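Local coordinates for glutathione peroxidase-like protein (Trypanosoma brucei, PDB 3DWV) that probably reduces hydroperoxides as a glutathione peroxidase-type tryparedoxin peroxidase, seen here in its oxidized, disulfide-bonded form, at residues 81-95 / 109-123. The protein carries 1 engineered substitution. Sequence-based numbering, arbitrary orientation. Where two conformers were deposited one is given.
Sequences TVLAFPSNQFGGQEP and FKAEFPIMAKINVNG. Engineered in segment 81-95: Ser87 (natural residue Cys).
Asn120 reaches across to Asn88, Phe90 and Glu94, and its side chain is worth tracing outward. Asn120 CB lies 3.8 Å from Glu94 OE2. CG sits beside the amide of Asn88, the two amide planes 81° apart. Asn88 ND2 reaches Asn120 OD1 (3.0 Å) from above the Asn120 carbonyl plane, the bond nearly straight. Asn120 ND2 spends both hydrogens in its own amide plane: one goes to Phe90 O at 2.9 Å, the other to Glu94 OE2.

Glu94, bent at chi2 (-66°), turns its carboxylate toward the backbone of residues 120-122. Glu94 OE1 receives Val121 N at 2.9 Å on its syn lone pair and Ser87 OG, an engineered residue, on the anti one. OE2 gathers Asn120 ND2, Asn122 N and Gln93 NE2. Five donors on one buried carboxylate would probably favour the ionised form in this construct. Asn122 ND2 closes the far end on Gln93 O and also reaches Ile146 O.

Toward the sheet, two short parallel pairings join the two segments. Ala84 N bonds to Pro114 O, and Met116 N to Ala84 O at 2.8 Å; then, one residue out of step, Pro86 O and Asn88 N engage Ile119. Around them the packing is apolar. Val82 CG1 stands over the centre of the Phe113 ring (3.8 Å from its centroid), with Ala111 CB on the opposite face. Met116 CG lies over one face of Phe85, whose CD2 also meets Ile119 CD1 at 3.6 Å.

The loop 109-123, which follows Cys106, the disulfide partner of Cys58, thus runs along strand 81-86, an outermost strand of the central sheet, on the side away from strand 49-54. The Phe-Pro-Ser-Asn-Gln-Phe run at the end of that strand, with Ser replacing the natural Cys, is a signature of the glutathione peroxidase family, built on the thioredoxin fold.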
loop_
_atom_site.group_PDB
_atom_site.type_symbol
_atom_site.label_atom_id
_atom_site.label_comp_id
_atom_site.label_asym_id
_atom_site.label_seq_id
_atom_site.Cartn_x
_atom_site.Cartn_y
_atom_site.Cartn_z
ATOM N N THR A 81 11.354 3.129 -2.105
ATOM C CA THR A 81 10.279 3.402 -3.100
ATOM C C THR A 81 8.939 3.318 -2.381
ATOM O O THR A 81 8.849 2.794 -1.263
ATOM C CB THR A 81 10.348 2.533 -4.359
ATOM O OG1 THR A 81 9.491 3.082 -5.411
ATOM C CG2 THR A 81 9.868 1.113 -4.077
ATOM N N VAL A 82 7.929 3.884 -3.036
ATOM C CA VAL A 82 6.534 3.731 -2.609
ATOM C C VAL A 82 5.838 2.963 -3.724
ATOM O O VAL A 82 6.027 3.374 -4.899
ATOM C CB VAL A 82 5.912 5.121 -2.405
ATOM C CG1 VAL A 82 4.410 5.003 -2.251
ATOM C CG2 VAL A 82 6.608 5.803 -1.222
ATOM N N LEU A 83 5.063 1.926 -3.416
ATOM C CA LEU A 83 4.283 1.246 -4.433
ATOM C C LEU A 83 2.798 1.384 -4.115
ATOM O O LEU A 83 2.456 1.214 -2.924
ATOM C CB LEU A 83 4.586 -0.254 -4.449
ATOM C CG LEU A 83 6.039 -0.642 -4.726
ATOM C CD1 LEU A 83 6.175 -2.163 -4.744
ATOM C CD2 LEU A 83 6.515 -0.134 -6.082
ATOM N N ALA A 84 1.949 1.624 -5.115
ATOM C CA ALA A 84 0.525 1.791 -4.857
ATOM C C ALA A 84 -0.301 0.673 -5.523
ATOM O O ALA A 84 -0.172 0.492 -6.713
ATOM C CB ALA A 84 0.007 3.153 -5.349
ATOM N N PHE A 85 -1.130 0.001 -4.719
ATOM C CA PHE A 85 -2.063 -0.979 -5.255
ATOM C C PHE A 85 -3.477 -0.418 -5.256
ATOM O O PHE A 85 -4.030 -0.228 -4.151
ATOM C CB PHE A 85 -2.072 -2.269 -4.407
ATOM C CG PHE A 85 -0.853 -3.136 -4.652
ATOM C CD1 PHE A 85 0.304 -2.898 -3.946
ATOM C CD2 PHE A 85 -0.872 -4.194 -5.557
ATOM C CE1 PHE A 85 1.416 -3.698 -4.104
ATOM C CE2 PHE A 85 0.236 -4.992 -5.739
ATOM C CZ PHE A 85 1.389 -4.741 -5.017
ATOM N N PRO A 86 -4.054 -0.073 -6.396
ATOM C CA PRO A 86 -5.443 0.409 -6.377
ATOM C C PRO A 86 -6.436 -0.735 -6.179
ATOM O O PRO A 86 -6.225 -1.823 -6.731
ATOM C CB PRO A 86 -5.624 1.046 -7.758
ATOM C CG PRO A 86 -4.231 1.171 -8.301
ATOM C CD PRO A 86 -3.480 -0.019 -7.759
ATOM N N SER A 87 -7.483 -0.485 -5.406
ATOM C CA SER A 87 -8.534 -1.491 -5.211
ATOM C C SER A 87 -9.395 -1.608 -6.463
ATOM O O SER A 87 -9.713 -0.586 -7.090
ATOM C CB SER A 87 -9.450 -1.143 -4.050
ATOM O OG SER A 87 -10.570 -2.050 -4.029
ATOM N N ASN A 88 -9.823 -2.819 -6.816
ATOM C CA ASN A 88 -10.759 -2.965 -7.937
ATOM C C ASN A 88 -12.203 -2.689 -7.529
ATOM O O ASN A 88 -13.127 -2.864 -8.345
ATOM C CB ASN A 88 -10.658 -4.373 -8.533
ATOM C CG ASN A 88 -11.067 -5.437 -7.543
ATOM O OD1 ASN A 88 -11.616 -5.199 -6.472
ATOM N ND2 ASN A 88 -10.814 -6.715 -7.867
ATOM N N GLN A 89 -12.430 -2.278 -6.271
ATOM C CA GLN A 89 -13.755 -1.913 -5.770
ATOM C C GLN A 89 -14.800 -3.001 -5.902
ATOM O O GLN A 89 -16.001 -2.748 -5.813
ATOM C CB GLN A 89 -14.291 -0.663 -6.481
ATOM C CG GLN A 89 -13.337 0.511 -6.287
ATOM C CD GLN A 89 -13.088 0.928 -4.856
ATOM O OE1 GLN A 89 -14.022 0.877 -4.046
ATOM N NE2 GLN A 89 -11.867 1.333 -4.524
ATOM N N PHE A 90 -14.379 -4.231 -6.100
ATOM C CA PHE A 90 -15.346 -5.305 -6.327
ATOM C C PHE A 90 -15.805 -5.989 -5.047
ATOM O O PHE A 90 -14.929 -6.472 -4.305
ATOM C CB PHE A 90 -14.686 -6.397 -7.197
ATOM C CG PHE A 90 -15.693 -7.487 -7.535
ATOM C CD1 PHE A 90 -16.827 -7.187 -8.271
ATOM C CD2 PHE A 90 -15.520 -8.788 -7.098
ATOM C CE1 PHE A 90 -17.767 -8.159 -8.572
ATOM C CE2 PHE A 90 -16.440 -9.781 -7.418
ATOM C CZ PHE A 90 -17.574 -9.485 -8.170
ATOM N N GLY A 91 -17.099 -6.056 -4.782
ATOM C CA GLY A 91 -17.577 -6.968 -3.756
ATOM C C GLY A 91 -18.146 -6.413 -2.476
ATOM O O GLY A 91 -18.721 -7.147 -1.626
ATOM N N GLY A 92 -18.041 -5.100 -2.270
ATOM C CA GLY A 92 -18.699 -4.430 -1.167
ATOM C C GLY A 92 -17.820 -4.259 0.057
ATOM O O GLY A 92 -18.139 -3.449 0.951
ATOM N N GLN A 93 -16.709 -4.955 0.124
ATOM C CA GLN A 93 -15.908 -4.977 1.335
ATOM C C GLN A 93 -14.557 -4.310 1.172
ATOM O O GLN A 93 -13.709 -4.461 2.079
ATOM C CB GLN A 93 -15.699 -6.444 1.754
ATOM C CG GLN A 93 -14.671 -7.160 0.898
ATOM C CD GLN A 93 -15.063 -7.346 -0.563
ATOM O OE1 GLN A 93 -16.158 -7.792 -0.850
ATOM N NE2 GLN A 93 -14.223 -6.962 -1.523
ATOM N N GLU A 94 -14.354 -3.574 0.070
ATOM C CA GLU A 94 -13.048 -2.909 -0.121
ATOM C C GLU A 94 -12.907 -1.680 0.770
ATOM O O GLU A 94 -13.886 -1.196 1.365
ATOM C CB GLU A 94 -12.887 -2.565 -1.610
ATOM C CG GLU A 94 -12.726 -3.856 -2.433
ATOM C CD GLU A 94 -11.428 -4.579 -2.102
ATOM O OE1 GLU A 94 -10.332 -4.031 -2.416
ATOM O OE2 GLU A 94 -11.545 -5.703 -1.554
ATOM N N PRO A 95 -11.680 -1.223 0.947
ATOM C CA PRO A 95 -11.442 -0.124 1.867
ATOM C C PRO A 95 -12.263 1.095 1.472
ATOM O O PRO A 95 -12.590 1.283 0.318
ATOM C CB PRO A 95 -9.944 0.183 1.726
ATOM C CG PRO A 95 -9.346 -1.113 1.220
ATOM C CD PRO A 95 -10.399 -1.715 0.346
ATOM N N PHE A 109 -6.668 7.767 -10.387
ATOM C CA PHE A 109 -5.512 8.011 -9.567
ATOM C C PHE A 109 -4.223 8.156 -10.397
ATOM O O PHE A 109 -4.028 7.314 -11.290
ATOM C CB PHE A 109 -5.330 6.843 -8.585
ATOM C CG PHE A 109 -4.201 7.181 -7.615
ATOM C CD1 PHE A 109 -4.337 8.276 -6.749
ATOM C CD2 PHE A 109 -3.025 6.459 -7.602
ATOM C CE1 PHE A 109 -3.322 8.610 -5.875
ATOM C CE2 PHE A 109 -2.036 6.777 -6.672
ATOM C CZ PHE A 109 -2.168 7.848 -5.820
ATOM N N LYS A 110 -3.477 9.200 -10.037
ATOM C CA LYS A 110 -2.179 9.519 -10.630
ATOM C C LYS A 110 -1.142 9.869 -9.574
ATOM O O LYS A 110 -1.429 10.565 -8.596
ATOM C CB LYS A 110 -2.256 10.736 -11.579
ATOM C CG LYS A 110 -3.108 10.542 -12.826
ATOM C CD LYS A 110 -3.155 11.734 -13.748
ATOM C CE LYS A 110 -3.394 13.114 -13.220
ATOM N NZ LYS A 110 -4.723 13.464 -12.653
ATOM N N ALA A 111 0.095 9.438 -9.809
ATOM C CA ALA A 111 1.182 9.695 -8.877
ATOM C C ALA A 111 2.573 9.596 -9.517
ATOM O O ALA A 111 2.843 9.052 -10.589
ATOM C CB ALA A 111 1.083 8.708 -7.725
ATOM N N GLU A 112 3.576 10.116 -8.776
ATOM C CA GLU A 112 4.958 10.065 -9.230
ATOM C C GLU A 112 5.591 8.695 -9.021
ATOM O O GLU A 112 6.604 8.359 -9.645
ATOM C CB GLU A 112 5.693 11.118 -8.411
ATOM C CG GLU A 112 5.633 12.517 -9.010
ATOM C CD GLU A 112 6.667 13.373 -8.276
ATOM O OE1 GLU A 112 7.884 13.168 -8.521
ATOM O OE2 GLU A 112 6.192 14.182 -7.465
ATOM N N PHE A 113 4.988 7.909 -8.120
ATOM C CA PHE A 113 5.526 6.584 -7.750
ATOM C C PHE A 113 4.798 5.500 -8.526
ATOM O O PHE A 113 3.737 5.821 -9.092
ATOM C CB PHE A 113 5.415 6.366 -6.243
ATOM C CG PHE A 113 4.162 6.883 -5.558
ATOM C CD1 PHE A 113 2.995 6.151 -5.579
ATOM C CD2 PHE A 113 4.088 8.081 -4.898
ATOM C CE1 PHE A 113 1.816 6.537 -4.962
ATOM C CE2 PHE A 113 2.951 8.512 -4.253
ATOM C CZ PHE A 113 1.762 7.767 -4.296
ATOM N N PRO A 114 5.289 4.267 -8.604
ATOM C CA PRO A 114 4.601 3.190 -9.326
ATOM C C PRO A 114 3.238 2.792 -8.780
ATOM O O PRO A 114 3.017 2.631 -7.578
ATOM C CB PRO A 114 5.546 1.985 -9.172
ATOM C CG PRO A 114 6.897 2.662 -9.075
ATOM C CD PRO A 114 6.608 3.811 -8.105
ATOM N N ILE A 115 2.343 2.585 -9.765
ATOM C CA ILE A 115 0.995 2.113 -9.446
ATOM C C ILE A 115 0.801 0.773 -10.151
ATOM O O ILE A 115 1.119 0.593 -11.331
ATOM C CB ILE A 115 -0.116 3.079 -9.868
ATOM C CG1 ILE A 115 0.107 4.498 -9.343
ATOM C CG2 ILE A 115 -1.491 2.576 -9.472
ATOM C CD1 ILE A 115 -0.615 5.571 -10.110
ATOM N N MET A 116 0.292 -0.157 -9.377
ATOM C CA MET A 116 0.183 -1.532 -9.861
ATOM C C MET A 116 -1.194 -1.773 -10.469
ATOM O O MET A 116 -2.080 -0.902 -10.460
ATOM C CB MET A 116 0.541 -2.512 -8.735
ATOM C CG MET A 116 1.931 -2.259 -8.127
ATOM S SD MET A 116 3.302 -2.675 -9.238
ATOM C CE MET A 116 3.951 -1.058 -9.655
ATOM N N ALA A 117 -1.376 -2.982 -11.039
ATOM C CA ALA A 117 -2.732 -3.320 -11.490
ATOM C C ALA A 117 -3.705 -3.462 -10.319
ATOM O O ALA A 117 -3.231 -3.832 -9.216
ATOM C CB ALA A 117 -2.726 -4.654 -12.236
ATOM N N LYS A 118 -4.993 -3.215 -10.530
ATOM C CA LYS A 118 -6.048 -3.295 -9.514
ATOM C C LYS A 118 -6.188 -4.689 -8.956
ATOM O O LYS A 118 -6.064 -5.670 -9.697
ATOM C CB LYS A 118 -7.411 -2.868 -10.099
ATOM C CG LYS A 118 -7.410 -1.359 -10.377
ATOM C CD LYS A 118 -8.739 -0.797 -10.862
ATOM C CE LYS A 118 -8.878 0.666 -10.414
ATOM N NZ LYS A 118 -9.820 1.439 -11.273
ATOM N N ILE A 119 -6.433 -4.774 -7.652
ATOM C CA ILE A 119 -6.523 -5.986 -6.870
ATOM C C ILE A 119 -7.616 -5.912 -5.812
ATOM O O ILE A 119 -8.038 -4.798 -5.481
ATOM C CB ILE A 119 -5.191 -6.216 -6.128
ATOM C CG1 ILE A 119 -4.919 -5.147 -5.058
ATOM C CG2 ILE A 119 -4.006 -6.277 -7.073
ATOM C CD1 ILE A 119 -3.852 -5.617 -4.077
ATOM N N ASN A 120 -8.061 -7.043 -5.277
ATOM C CA ASN A 120 -8.929 -7.004 -4.074
ATOM C C ASN A 120 -7.993 -6.940 -2.869
ATOM O O ASN A 120 -6.996 -7.708 -2.854
ATOM C CB ASN A 120 -9.883 -8.205 -3.900
ATOM C CG ASN A 120 -11.213 -8.053 -4.622
ATOM O OD1 ASN A 120 -11.444 -8.652 -5.687
ATOM N ND2 ASN A 120 -12.091 -7.228 -4.032
ATOM N N VAL A 121 -8.289 -6.032 -1.908
ATOM C CA VAL A 121 -7.336 -6.085 -0.786
ATOM C C VAL A 121 -8.057 -6.721 0.412
ATOM O O VAL A 121 -7.335 -7.129 1.323
ATOM C CB VAL A 121 -6.754 -4.756 -0.382
ATOM C CG1 VAL A 121 -5.878 -4.143 -1.478
ATOM C CG2 VAL A 121 -7.842 -3.757 -0.056
ATOM N N ASN A 122 -9.392 -6.780 0.350
ATOM C CA ASN A 122 -10.153 -7.525 1.364
ATOM C C ASN A 122 -11.018 -8.635 0.732
ATOM O O ASN A 122 -11.120 -8.742 -0.497
ATOM C CB ASN A 122 -11.024 -6.583 2.184
ATOM C CG ASN A 122 -10.257 -5.535 2.951
ATOM O OD1 ASN A 122 -9.184 -5.816 3.483
ATOM N ND2 ASN A 122 -10.863 -4.344 3.070
ATOM N N GLY A 123 -11.651 -9.473 1.561
ATOM C CA GLY A 123 -12.572 -10.475 1.102
ATOM C C GLY A 123 -11.940 -11.773 0.640
ATOM O O GLY A 123 -10.704 -11.965 0.707
HETATM O O HOH W 1 -8.927 -6.939 -10.307
#